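Local coordinates for protein F420-reducing hydrogenase, subunit beta (Methanothermobacter marburgensis, PDB 4OMF) that carries a flavin (FAD) and an iron-sulfur cluster within the F420-reducing hydrogenase and probably passes electrons from hydrogen to coenzyme F420, at residues G31-A36 against D66-A71; P80-L85 against P103-G108; S217-R222 against S228-A233. All coordinates share one frame; numbering follows the deposited sequence.

All three contacts lie close to the bound FAD, and only contacts 1 and 3 touch each other. Their centres lie about 15 Å apart, and the junction runs through helix 28-39: Leu32 CD1 rests 3.9 Å from Phe230 CA, and Tyr35 OH lies 3.1 Å from Gln232 NE2, a probable hydrogen bond. Contacts 1 and 2, about 18 Å apart between centres, both reach the AMP half of FAD, contact 1 at the ribose and contact 2 at the adenine. Contact 2 also supplies a cysteine ligand to the iron-sulfur cluster. Contact 3 is about 21 Å from contact 2 between centres; Ser217 of its strand touches FAD, and its Val219 side chain lies about 7 Å away.

Contact 1 (G31-A36 against D66-A71); sequences GLLAYA and DELKAA. With FAD (flavin-adenine dinucleotide), chain R.
Leu68 reaches from helix 65-70 across to Leu33 and Ala34 on helix 28-39. Its CB is directed at that helix, but the touching is done by the methyls. With chi1 at -70°, CG stands opposite the carbonyl carbon of Leu68 and hands the contact to the two methyl groups. CD1 does most of the touching: it sits against the backbone of the facing helix, 3.6 Å from Ala34 N and 3.7 Å from Leu33 C, and from there it also meets Leu33 CB at 3.9 Å and Ala34 CB at 4.1 Å. The second methyl, Leu68 CD2, meets only Leu33 of the facing segment, 4.1 Å from its CB and a little farther from its CD1, and the two leucine side chains cross at about a right angle. Both leucines also touch Val47 of strand 44-51, which places the two helices on one face of the mixed eight-stranded sheet, with the pair of leucines wedged between helix and helix above the strand. Leu68 further touches Ala62 of the neighbouring strand 56-62, at the edge of that sheet. The two segments bury 124 Å² between them, methyl against backbone and methyl against methyl. Just past Leu68 the chain turns towards the cofactor: Ala71 N bonds to Leu68 O at 3.1 Å, and Ala71 O lies 3.1 Å from C2B of the FAD ribose, while Ala71 CB faces the ribose hydroxyl O2B at 3.7 Å.

Contact 2 (P80-L85 against P103-G108); sequences PNVMML and PCQTMG. With SF4 (iron/sulfur cluster), chain N; FAD (flavin-adenine dinucleotide), chain R.
Gln105 lays its aliphatic part along Val82: Val82 CG2 is 3.7 Å from Gln105 CB and 3.9 Å from Gln105 CG, the two side chains running alongside each other, antiparallel. Beyond CG the glutamine chain is extended (chi2 168°), which carries its amide up to the start of the 80-85 segment. There NE2 stands 3.6 Å from Asn81 N and 3.8 Å from Pro80 CA, and its hydrogen bond goes to Ser79 O. OE1 sits 3.7 Å from Asn81 CB, buried and without any polar partner in the model. A leucine in place of Gln105 would probably leave the Ser79 carbonyl without this donor and the 80-85 segment less firmly tied to helix 103-114. The Asn81 amide plane is turned 40° from that of Gln105, and its ND2 reaches the cofactor, 3.4 Å from C2A of the FAD adenine. Two bonds fix its rotation, OD1 to Ser79 OG and ND2 to Val100 O. One residue before Gln105, Cys104 SG binds an iron of the cluster, FE1, at 2.4 Å; with chi1 56° its sulfur is turned to that iron. Pro103 adds its ring, with CD 3.5 Å from the cluster sulfide S3. The first turn of helix 103-114, separated from strand 97-101 by Ile102 alone, thus serves as one wall of the iron-sulfur cluster site, which Cys134, Cys192 and Cys195 also line, while the segment packed on it lines the adenine pocket.

Contact 3 (S217-R222 against S228-A233); sequences STVITR and SIFKQA
Val219 is the first residue of strand 217-221 to meet helix 224-235, and it does so over the face of the Phe230 ring. Its CG1 stands 3.9 Å from the ring centroid and only 13° off the normal, a CH-pi contact; the atom nearest to that methyl is Phe230 CZ at 3.8 Å. Phe230 CG lies anti to its backbone N (chi1 -179°), which sends the ring out towards the strand. The Val219 and Phe230 side chains come at each other from opposite directions. Ile220 points to the other side of the strand, where its CG2 covers the guanidinium of Arg222, 3.6 Å above the plane and over its centre. Thr221 returns to the helix side. Its CG2 approaches Phe230 obliquely, 3.9 Å from CD2, and the two side chains cross at about a right angle. The hydroxyl OG1 of Thr221 is instead hydrogen-bonded to Asp227 OD1. The same carboxylate oxygen forms a salt bridge with Lys231 NZ, which has Glu8 as a second acidic partner; the ammonium passes 4.3 Å from Thr221 OG1, at the margin of the contact. Segment axes approach to 9.6 Å with 131° between their directions, as befits a helix that doubles back over the strand it follows. Strand 217-221, helix 224-235 and strand 239-243 form a beta-alpha-beta crossover, its two strands parallel and separated by strand 8-14. Val219 also touches Val10 and Ala12 of strand 8-14, Val205 and Thr207 of strand 205-208, and Ile28 of helix 28-39, which runs beside helix 224-235.

Contact 1 (G31-A36 against D66-A71)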
loop_
_atom_site.group_PDB
_atom_site.type_symbol
_atom_site.label_atom_id
_atom_site.label_comp_id
_atom_site.label_asym_id
_atom_site.label_seq_id
_atom_site.Cartn_x
_atom_site.Cartn_y
_atom_site.Cartn_z
ATOM N N GLY C 31 -4.847 -7.037 -41.894
ATOM C CA GLY C 31 -5.189 -6.374 -43.141
ATOM C C GLY C 31 -5.913 -5.048 -42.943
ATOM O O GLY C 31 -5.626 -4.063 -43.625
ATOM N N LEU C 32 -6.845 -5.002 -42.006
ATOM C CA LEU C 32 -7.629 -3.789 -41.825
ATOM C C LEU C 32 -6.847 -2.693 -41.108
ATOM O O LEU C 32 -6.927 -1.515 -41.494
ATOM C CB LEU C 32 -8.910 -4.092 -41.061
ATOM C CG LEU C 32 -9.972 -2.996 -41.099
ATOM C CD1 LEU C 32 -10.394 -2.660 -42.531
ATOM C CD2 LEU C 32 -11.156 -3.457 -40.266
ATOM N N LEU C 33 -6.068 -3.070 -40.095
ATOM C CA LEU C 33 -5.218 -2.106 -39.402
ATOM C C LEU C 33 -4.156 -1.593 -40.359
ATOM O O LEU C 33 -3.805 -0.409 -40.347
ATOM C CB LEU C 33 -4.557 -2.726 -38.156
ATOM C CG LEU C 33 -5.542 -3.027 -37.016
ATOM C CD1 LEU C 33 -4.834 -3.796 -35.892
ATOM C CD2 LEU C 33 -6.184 -1.761 -36.497
ATOM N N ALA C 34 -3.648 -2.481 -41.205
ATOM C CA ALA C 34 -2.616 -2.072 -42.165
ATOM C C ALA C 34 -3.188 -1.092 -43.182
ATOM O O ALA C 34 -2.532 -0.126 -43.570
ATOM C CB ALA C 34 -2.020 -3.285 -42.879
ATOM N N TYR C 35 -4.420 -1.340 -43.613
ATOM C CA TYR C 35 -5.062 -0.456 -44.572
ATOM C C TYR C 35 -5.299 0.919 -43.942
ATOM O O TYR C 35 -5.022 1.956 -44.561
ATOM C CB TYR C 35 -6.390 -1.046 -45.049
ATOM C CG TYR C 35 -7.183 -0.069 -45.862
ATOM C CD1 TYR C 35 -6.792 0.235 -47.158
ATOM C CD2 TYR C 35 -8.304 0.566 -45.338
ATOM C CE1 TYR C 35 -7.494 1.131 -47.925
ATOM C CE2 TYR C 35 -9.017 1.476 -46.101
ATOM C CZ TYR C 35 -8.600 1.750 -47.397
ATOM O OH TYR C 35 -9.280 2.647 -48.183
ATOM N N ALA C 36 -5.842 0.917 -42.729
ATOM C CA ALA C 36 -6.121 2.168 -42.008
ATOM C C ALA C 36 -4.843 2.973 -41.780
ATOM O O ALA C 36 -4.828 4.202 -41.919
ATOM C CB ALA C 36 -6.810 1.871 -40.679
ATOM N N ASP C 66 4.998 -3.706 -40.984
ATOM C CA ASP C 66 5.875 -4.760 -40.467
ATOM C C ASP C 66 5.545 -5.109 -39.014
ATOM O O ASP C 66 5.500 -6.285 -38.654
ATOM C CB ASP C 66 7.348 -4.353 -40.572
ATOM C CG ASP C 66 7.927 -4.579 -41.961
ATOM O OD1 ASP C 66 7.223 -5.131 -42.840
ATOM O OD2 ASP C 66 9.105 -4.214 -42.164
ATOM N N GLU C 67 5.308 -4.095 -38.181
ATOM C CA GLU C 67 5.013 -4.346 -36.780
ATOM C C GLU C 67 3.630 -4.971 -36.600
ATOM O O GLU C 67 3.421 -5.808 -35.701
ATOM C CB GLU C 67 5.116 -3.054 -35.962
ATOM C CG GLU C 67 6.538 -2.612 -35.711
ATOM C CD GLU C 67 6.618 -1.221 -35.081
ATOM O OE1 GLU C 67 5.734 -0.382 -35.358
ATOM O OE2 GLU C 67 7.577 -0.969 -34.320
ATOM N N LEU C 68 2.688 -4.569 -37.450
ATOM C CA LEU C 68 1.351 -5.179 -37.428
ATOM C C LEU C 68 1.459 -6.650 -37.798
ATOM O O LEU C 68 0.847 -7.516 -37.171
ATOM C CB LEU C 68 0.413 -4.464 -38.395
ATOM C CG LEU C 68 0.006 -3.056 -37.970
ATOM C CD1 LEU C 68 -0.786 -2.332 -39.089
ATOM C CD2 LEU C 68 -0.797 -3.121 -36.687
ATOM N N LYS C 69 2.214 -6.916 -38.850
ATOM C CA LYS C 69 2.408 -8.284 -39.320
ATOM C C LYS C 69 3.100 -9.138 -38.254
ATOM O O LYS C 69 2.781 -10.314 -38.088
ATOM C CB LYS C 69 3.228 -8.292 -40.605
ATOM C CG LYS C 69 2.434 -7.862 -41.816
ATOM C CD LYS C 69 3.280 -7.909 -43.066
ATOM C CE LYS C 69 2.586 -7.217 -44.226
ATOM N NZ LYS C 69 3.527 -7.037 -45.377
ATOM N N ALA C 70 4.048 -8.550 -37.530
ATOM C CA ALA C 70 4.749 -9.305 -36.475
ATOM C C ALA C 70 3.827 -9.713 -35.318
ATOM O O ALA C 70 4.168 -10.614 -34.526
ATOM C CB ALA C 70 5.932 -8.498 -35.937
ATOM N N ALA C 71 2.666 -9.065 -35.221
ATOM C CA ALA C 71 1.706 -9.348 -34.160
ATOM C C ALA C 71 0.599 -10.330 -34.609
ATOM O O ALA C 71 -0.228 -10.760 -33.796
ATOM C CB ALA C 71 1.072 -8.052 -33.660
HETATM P PA FAD R . -4.549 -11.739 -37.626
HETATM O O1A FAD R . -3.993 -13.114 -37.360
HETATM O O2A FAD R . -4.241 -10.952 -38.866
HETATM O O5B FAD R . -4.149 -10.823 -36.385
HETATM C C5B FAD R . -4.539 -11.321 -35.098
HETATM C C4B FAD R . -4.617 -10.123 -34.149
HETATM O O4B FAD R . -5.062 -10.571 -32.867
HETATM C C3B FAD R . -3.237 -9.501 -33.972
HETATM O O3B FAD R . -3.276 -8.075 -34.143
HETATM C C2B FAD R . -2.889 -9.837 -32.529
HETATM O O2B FAD R . -2.126 -8.778 -31.930
HETATM C C1B FAD R . -4.241 -10.001 -31.861
HETATM N N9A FAD R . -4.132 -10.918 -30.714
HETATM C C8A FAD R . -3.611 -12.158 -30.745
HETATM N N7A FAD R . -3.677 -12.735 -29.523
HETATM C C5A FAD R . -4.264 -11.826 -28.695
HETATM C C6A FAD R . -4.619 -11.782 -27.258
HETATM N N6A FAD R . -4.355 -12.827 -26.431
HETATM N N1A FAD R . -5.217 -10.665 -26.811
HETATM C C2A FAD R . -5.458 -9.598 -27.602
HETATM N N3A FAD R . -5.151 -9.557 -28.920
HETATM C C4A FAD R . -4.562 -10.637 -29.493
HETATM N N1 FAD R . -12.257 -16.711 -32.657
HETATM C C2 FAD R . -13.525 -17.281 -32.737
HETATM O O2 FAD R . -14.048 -17.428 -33.860
HETATM N N3 FAD R . -14.148 -17.708 -31.573
HETATM C C4 FAD R . -13.552 -17.530 -30.341
HETATM O O4 FAD R . -14.166 -17.895 -29.314
HETATM C C4X FAD R . -12.108 -17.593 -30.319
HETATM N N5 FAD R . -11.492 -17.518 -28.970
HETATM C C5X FAD R . -10.485 -16.454 -28.872
HETATM C C6 FAD R . -9.915 -16.303 -27.597
HETATM C C7 FAD R . -8.797 -15.477 -27.426
HETATM C C7M FAD R . -8.181 -15.296 -26.045
HETATM C C8 FAD R . -8.266 -14.837 -28.543
HETATM C C8M FAD R . -7.056 -13.923 -28.491
HETATM C C9 FAD R . -8.824 -14.997 -29.830
HETATM C C9A FAD R . -9.888 -15.886 -30.019
HETATM N N10 FAD R . -10.519 -15.976 -31.287
HETATM C C10 FAD R . -11.523 -16.901 -31.508
HETATM C "C1'" FAD R . -10.210 -15.077 -32.416
HETATM C "C2'" FAD R . -9.199 -15.624 -33.390
HETATM O "O2'" FAD R . -8.445 -16.643 -32.917
HETATM C "C3'" FAD R . -8.573 -14.660 -34.095
HETATM O "O3'" FAD R . -7.679 -13.946 -33.367
HETATM C "C4'" FAD R . -9.432 -13.824 -35.029
HETATM O "O4'" FAD R . -10.215 -14.645 -35.921
HETATM C "C5'" FAD R . -8.574 -12.836 -35.826
HETATM O "O5'" FAD R . -7.885 -13.524 -36.859
HETATM P P FAD R . -7.267 -12.738 -38.108
HETATM O O1P FAD R . -8.363 -11.840 -38.640
HETATM O O2P FAD R . -6.630 -13.714 -39.052
HETATM O O3P FAD R . -6.156 -11.780 -37.403
#

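Contact 2 (P80-L85 against P103-G108)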
loop_
_atom_site.group_PDB
_atom_site.type_symbol
_atom_site.label_atom_id
_atom_site.label_comp_id
_atom_site.label_asym_id
_atom_site.label_seq_id
_atom_site.Cartn_x
_atom_site.Cartn_y
_atom_site.Cartn_z
ATOM N N PRO C 80 -2.994 -7.754 -22.097
ATOM C CA PRO C 80 -3.934 -6.711 -21.662
ATOM C C PRO C 80 -3.788 -5.469 -22.525
ATOM O O PRO C 80 -3.215 -4.467 -22.076
ATOM C CB PRO C 80 -3.512 -6.429 -20.212
ATOM C CG PRO C 80 -2.566 -7.552 -19.835
ATOM C CD PRO C 80 -1.912 -7.957 -21.127
ATOM N N ASN C 81 -4.312 -5.539 -23.746
ATOM C CA ASN C 81 -4.075 -4.512 -24.758
ATOM C C ASN C 81 -4.505 -3.123 -24.343
ATOM O O ASN C 81 -3.899 -2.151 -24.772
ATOM C CB ASN C 81 -4.792 -4.873 -26.072
ATOM C CG ASN C 81 -4.084 -5.959 -26.839
ATOM O OD1 ASN C 81 -3.035 -6.443 -26.423
ATOM N ND2 ASN C 81 -4.645 -6.340 -27.979
ATOM N N VAL C 82 -5.546 -3.024 -23.516
ATOM C CA VAL C 82 -6.031 -1.714 -23.108
ATOM C C VAL C 82 -4.947 -0.935 -22.379
ATOM O O VAL C 82 -4.938 0.294 -22.458
ATOM C CB VAL C 82 -7.290 -1.821 -22.206
ATOM C CG1 VAL C 82 -7.898 -0.439 -21.909
ATOM C CG2 VAL C 82 -8.324 -2.705 -22.883
ATOM N N MET C 83 -4.032 -1.622 -21.695
ATOM C CA MET C 83 -3.011 -0.930 -20.885
ATOM C C MET C 83 -2.128 0.045 -21.682
ATOM O O MET C 83 -1.542 0.956 -21.103
ATOM C CB MET C 83 -2.113 -1.949 -20.170
ATOM C CG MET C 83 -1.063 -2.604 -21.058
ATOM S SD MET C 83 -0.175 -3.972 -20.215
ATOM C CE MET C 83 0.545 -2.985 -18.897
ATOM N N MET C 84 -2.000 -0.148 -22.997
ATOM C CA MET C 84 -1.079 0.691 -23.772
ATOM C C MET C 84 -1.750 1.853 -24.519
ATOM O O MET C 84 -1.066 2.645 -25.148
ATOM C CB MET C 84 -0.314 -0.162 -24.794
ATOM C CG MET C 84 0.577 -1.223 -24.165
ATOM S SD MET C 84 1.937 -0.452 -23.279
ATOM C CE MET C 84 2.650 0.508 -24.619
ATOM N N LEU C 85 -3.076 1.934 -24.460
ATOM C CA LEU C 85 -3.805 2.975 -25.190
ATOM C C LEU C 85 -3.394 4.383 -24.772
ATOM O O LEU C 85 -3.284 5.266 -25.620
ATOM C CB LEU C 85 -5.320 2.806 -25.013
ATOM C CG LEU C 85 -5.922 1.541 -25.628
ATOM C CD1 LEU C 85 -7.422 1.533 -25.350
ATOM C CD2 LEU C 85 -5.671 1.428 -27.133
ATOM N N PRO C 103 -13.754 -9.243 -26.394
ATOM C CA PRO C 103 -14.924 -8.481 -25.917
ATOM C C PRO C 103 -14.737 -7.761 -24.564
ATOM O O PRO C 103 -15.147 -6.609 -24.463
ATOM C CB PRO C 103 -16.020 -9.544 -25.830
ATOM C CG PRO C 103 -15.673 -10.493 -26.994
ATOM C CD PRO C 103 -14.138 -10.567 -26.937
ATOM N N CYS C 104 -14.115 -8.387 -23.567
ATOM C CA CYS C 104 -14.003 -7.713 -22.268
ATOM C C CYS C 104 -13.093 -6.485 -22.363
ATOM O O CYS C 104 -13.314 -5.492 -21.674
ATOM C CB CYS C 104 -13.492 -8.668 -21.185
ATOM S SG CYS C 104 -11.918 -9.451 -21.588
ATOM N N GLN C 105 -12.071 -6.544 -23.210
ATOM C CA GLN C 105 -11.234 -5.367 -23.424
ATOM C C GLN C 105 -12.018 -4.284 -24.135
ATOM O O GLN C 105 -11.885 -3.103 -23.800
ATOM C CB GLN C 105 -9.979 -5.721 -24.211
ATOM C CG GLN C 105 -8.969 -6.512 -23.366
ATOM C CD GLN C 105 -7.863 -7.113 -24.201
ATOM O OE1 GLN C 105 -7.799 -6.910 -25.423
ATOM N NE2 GLN C 105 -7.015 -7.903 -23.564
ATOM N N THR C 106 -12.845 -4.670 -25.105
ATOM C CA THR C 106 -13.700 -3.715 -25.787
ATOM C C THR C 106 -14.588 -3.003 -24.756
ATOM O O THR C 106 -14.853 -1.822 -24.871
ATOM C CB THR C 106 -14.538 -4.425 -26.870
ATOM O OG1 THR C 106 -13.650 -5.037 -27.817
ATOM C CG2 THR C 106 -15.435 -3.462 -27.609
ATOM N N MET C 107 -15.040 -3.735 -23.736
ATOM C CA MET C 107 -15.893 -3.132 -22.712
ATOM C C MET C 107 -15.179 -2.070 -21.870
ATOM O O MET C 107 -15.726 -1.003 -21.600
ATOM C CB MET C 107 -16.459 -4.215 -21.798
ATOM C CG MET C 107 -17.383 -5.140 -22.555
ATOM S SD MET C 107 -17.934 -6.522 -21.520
ATOM C CE MET C 107 -18.144 -7.783 -22.749
ATOM N N GLY C 108 -13.965 -2.363 -21.438
ATOM C CA GLY C 108 -13.192 -1.380 -20.717
ATOM C C GLY C 108 -12.969 -0.133 -21.546
ATOM O O GLY C 108 -13.047 0.979 -21.025
HETATM FE FE1 SF4 N . -12.727 -11.690 -21.781
HETATM FE FE2 SF4 N . -15.134 -12.776 -21.983
HETATM FE FE3 SF4 N . -13.176 -14.175 -20.828
HETATM FE FE4 SF4 N . -13.049 -13.752 -23.484
HETATM S S1 SF4 N . -14.673 -14.991 -22.378
HETATM S S2 SF4 N . -11.314 -13.452 -21.969
HETATM S S3 SF4 N . -14.040 -11.727 -23.683
HETATM S S4 SF4 N . -14.101 -12.241 -20.011
HETATM P PA FAD R . -4.549 -11.739 -37.626
HETATM O O1A FAD R . -3.993 -13.114 -37.360
HETATM O O2A FAD R . -4.241 -10.952 -38.866
HETATM O O5B FAD R . -4.149 -10.823 -36.385
HETATM C C5B FAD R . -4.539 -11.321 -35.098
HETATM C C4B FAD R . -4.617 -10.123 -34.149
HETATM O O4B FAD R . -5.062 -10.571 -32.867
HETATM C C3B FAD R . -3.237 -9.501 -33.972
HETATM O O3B FAD R . -3.276 -8.075 -34.143
HETATM C C2B FAD R . -2.889 -9.837 -32.529
HETATM O O2B FAD R . -2.126 -8.778 -31.930
HETATM C C1B FAD R . -4.241 -10.001 -31.861
HETATM N N9A FAD R . -4.132 -10.918 -30.714
HETATM C C8A FAD R . -3.611 -12.158 -30.745
HETATM N N7A FAD R . -3.677 -12.735 -29.523
HETATM C C5A FAD R . -4.264 -11.826 -28.695
HETATM C C6A FAD R . -4.619 -11.782 -27.258
HETATM N N6A FAD R . -4.355 -12.827 -26.431
HETATM N N1A FAD R . -5.217 -10.665 -26.811
HETATM C C2A FAD R . -5.458 -9.598 -27.602
HETATM N N3A FAD R . -5.151 -9.557 -28.920
HETATM C C4A FAD R . -4.562 -10.637 -29.493
HETATM N N1 FAD R . -12.257 -16.711 -32.657
HETATM C C2 FAD R . -13.525 -17.281 -32.737
HETATM O O2 FAD R . -14.048 -17.428 -33.860
HETATM N N3 FAD R . -14.148 -17.708 -31.573
HETATM C C4 FAD R . -13.552 -17.530 -30.341
HETATM O O4 FAD R . -14.166 -17.895 -29.314
HETATM C C4X FAD R . -12.108 -17.593 -30.319
HETATM N N5 FAD R . -11.492 -17.518 -28.970
HETATM C C5X FAD R . -10.485 -16.454 -28.872
HETATM C C6 FAD R . -9.915 -16.303 -27.597
HETATM C C7 FAD R . -8.797 -15.477 -27.426
HETATM C C7M FAD R . -8.181 -15.296 -26.045
HETATM C C8 FAD R . -8.266 -14.837 -28.543
HETATM C C8M FAD R . -7.056 -13.923 -28.491
HETATM C C9 FAD R . -8.824 -14.997 -29.830
HETATM C C9A FAD R . -9.888 -15.886 -30.019
HETATM N N10 FAD R . -10.519 -15.976 -31.287
HETATM C C10 FAD R . -11.523 -16.901 -31.508
HETATM C "C1'" FAD R . -10.210 -15.077 -32.416
HETATM C "C2'" FAD R . -9.199 -15.624 -33.390
HETATM O "O2'" FAD R . -8.445 -16.643 -32.917
HETATM C "C3'" FAD R . -8.573 -14.660 -34.095
HETATM O "O3'" FAD R . -7.679 -13.946 -33.367
HETATM C "C4'" FAD R . -9.432 -13.824 -35.029
HETATM O "O4'" FAD R . -10.215 -14.645 -35.921
HETATM C "C5'" FAD R . -8.574 -12.836 -35.826
HETATM O "O5'" FAD R . -7.885 -13.524 -36.859
HETATM P P FAD R . -7.267 -12.738 -38.108
HETATM O O1P FAD R . -8.363 -11.840 -38.640
HETATM O O2P FAD R . -6.630 -13.714 -39.052
HETATM O O3P FAD R . -6.156 -11.780 -37.403
#

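Contact 3 (S217-R222 against S228-A233)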
loop_
_atom_site.group_PDB
_atom_site.type_symbol
_atom_site.label_atom_id
_atom_site.label_comp_id
_atom_site.label_asym_id
_atom_site.label_seq_id
_atom_site.Cartn_x
_atom_site.Cartn_y
_atom_site.Cartn_z
ATOM N N SER C 217 -12.687 -15.595 -42.583
ATOM C CA SER C 217 -13.212 -15.016 -41.337
ATOM C C SER C 217 -14.644 -14.540 -41.495
ATOM O O SER C 217 -15.020 -14.058 -42.561
ATOM C CB SER C 217 -12.377 -13.824 -40.881
ATOM O OG SER C 217 -11.074 -14.201 -40.503
ATOM N N THR C 218 -15.416 -14.624 -40.414
ATOM C CA THR C 218 -16.755 -14.050 -40.365
ATOM C C THR C 218 -16.650 -12.632 -39.815
ATOM O O THR C 218 -16.191 -12.424 -38.685
ATOM C CB THR C 218 -17.691 -14.901 -39.503
ATOM O OG1 THR C 218 -17.702 -16.249 -40.004
ATOM C CG2 THR C 218 -19.095 -14.329 -39.508
ATOM N N VAL C 219 -17.040 -11.661 -40.642
ATOM C CA VAL C 219 -16.807 -10.241 -40.357
ATOM C C VAL C 219 -18.124 -9.500 -40.169
ATOM O O VAL C 219 -18.934 -9.412 -41.088
ATOM C CB VAL C 219 -16.027 -9.558 -41.506
ATOM C CG1 VAL C 219 -15.772 -8.085 -41.192
ATOM C CG2 VAL C 219 -14.715 -10.280 -41.766
ATOM N N ILE C 220 -18.310 -8.957 -38.978
ATOM C CA ILE C 220 -19.537 -8.258 -38.617
ATOM C C ILE C 220 -19.240 -6.765 -38.519
ATOM O O ILE C 220 -18.493 -6.359 -37.629
ATOM C CB ILE C 220 -20.063 -8.761 -37.263
ATOM C CG1 ILE C 220 -20.412 -10.251 -37.331
ATOM C CG2 ILE C 220 -21.279 -7.951 -36.836
ATOM C CD1 ILE C 220 -20.635 -10.870 -35.955
ATOM N N THR C 221 -19.776 -5.950 -39.431
ATOM C CA THR C 221 -19.582 -4.502 -39.305
ATOM C C THR C 221 -20.714 -3.937 -38.455
ATOM O O THR C 221 -21.846 -4.396 -38.549
ATOM C CB THR C 221 -19.527 -3.771 -40.676
ATOM O OG1 THR C 221 -20.676 -4.102 -41.444
ATOM C CG2 THR C 221 -18.286 -4.186 -41.455
ATOM N N ARG C 222 -20.408 -2.954 -37.611
ATOM C CA ARG C 222 -21.379 -2.480 -36.636
ATOM C C ARG C 222 -21.583 -0.962 -36.648
ATOM O O ARG C 222 -22.709 -0.486 -36.828
ATOM C CB ARG C 222 -20.970 -2.930 -35.217
ATOM C CG ARG C 222 -20.732 -4.436 -35.055
ATOM C CD ARG C 222 -20.514 -4.827 -33.578
ATOM N NE ARG C 222 -20.291 -6.270 -33.417
ATOM C CZ ARG C 222 -21.262 -7.170 -33.288
ATOM N NH1 ARG C 222 -22.548 -6.797 -33.300
ATOM N NH2 ARG C 222 -20.951 -8.456 -33.147
ATOM N N SER C 228 -17.706 1.614 -42.727
ATOM C CA SER C 228 -17.170 2.427 -43.806
ATOM C C SER C 228 -15.707 2.091 -44.056
ATOM O O SER C 228 -15.281 2.009 -45.196
ATOM C CB SER C 228 -17.350 3.914 -43.504
ATOM O OG SER C 228 -16.152 4.486 -43.046
ATOM N N ILE C 229 -14.935 1.875 -42.994
ATOM C CA ILE C 229 -13.520 1.547 -43.158
ATOM C C ILE C 229 -13.343 0.162 -43.789
ATOM O O ILE C 229 -12.516 -0.014 -44.677
ATOM C CB ILE C 229 -12.752 1.610 -41.810
ATOM C CG1 ILE C 229 -12.753 3.046 -41.252
ATOM C CG2 ILE C 229 -11.323 1.128 -41.988
ATOM C CD1 ILE C 229 -12.095 3.197 -39.887
ATOM N N PHE C 230 -14.120 -0.821 -43.341
ATOM C CA PHE C 230 -14.021 -2.150 -43.923
ATOM C C PHE C 230 -14.500 -2.154 -45.386
ATOM O O PHE C 230 -13.853 -2.758 -46.247
ATOM C CB PHE C 230 -14.794 -3.176 -43.087
ATOM C CG PHE C 230 -14.704 -4.582 -43.640
ATOM C CD1 PHE C 230 -13.522 -5.305 -43.539
ATOM C CD2 PHE C 230 -15.785 -5.167 -44.279
ATOM C CE1 PHE C 230 -13.425 -6.595 -44.055
ATOM C CE2 PHE C 230 -15.696 -6.451 -44.796
ATOM C CZ PHE C 230 -14.505 -7.165 -44.680
ATOM N N LYS C 231 -15.604 -1.467 -45.688
ATOM C CA LYS C 231 -16.073 -1.384 -47.068
ATOM C C LYS C 231 -15.026 -0.733 -47.976
ATOM O O LYS C 231 -14.816 -1.183 -49.114
ATOM C CB LYS C 231 -17.396 -0.606 -47.167
ATOM C CG LYS C 231 -18.633 -1.313 -46.604
ATOM C CD LYS C 231 -18.911 -2.650 -47.284
ATOM C CE LYS C 231 -20.381 -3.080 -47.112
ATOM N NZ LYS C 231 -20.763 -3.337 -45.681
ATOM N N GLN C 232 -14.385 0.325 -47.478
ATOM C CA GLN C 232 -13.277 0.989 -48.190
ATOM C C GLN C 232 -12.163 0.023 -48.573
ATOM O O GLN C 232 -11.646 0.082 -49.687
ATOM C CB GLN C 232 -12.664 2.107 -47.340
ATOM C CG GLN C 232 -13.208 3.492 -47.572
ATOM C CD GLN C 232 -12.479 4.523 -46.728
ATOM O OE1 GLN C 232 -13.058 5.101 -45.809
ATOM N NE2 GLN C 232 -11.190 4.738 -47.018
ATOM N N ALA C 233 -11.764 -0.830 -47.626
ATOM C CA ALA C 233 -10.669 -1.771 -47.852
ATOM C C ALA C 233 -11.056 -2.812 -48.893
ATOM O O ALA C 233 -10.241 -3.193 -49.722
ATOM C CB ALA C 233 -10.259 -2.443 -46.545
#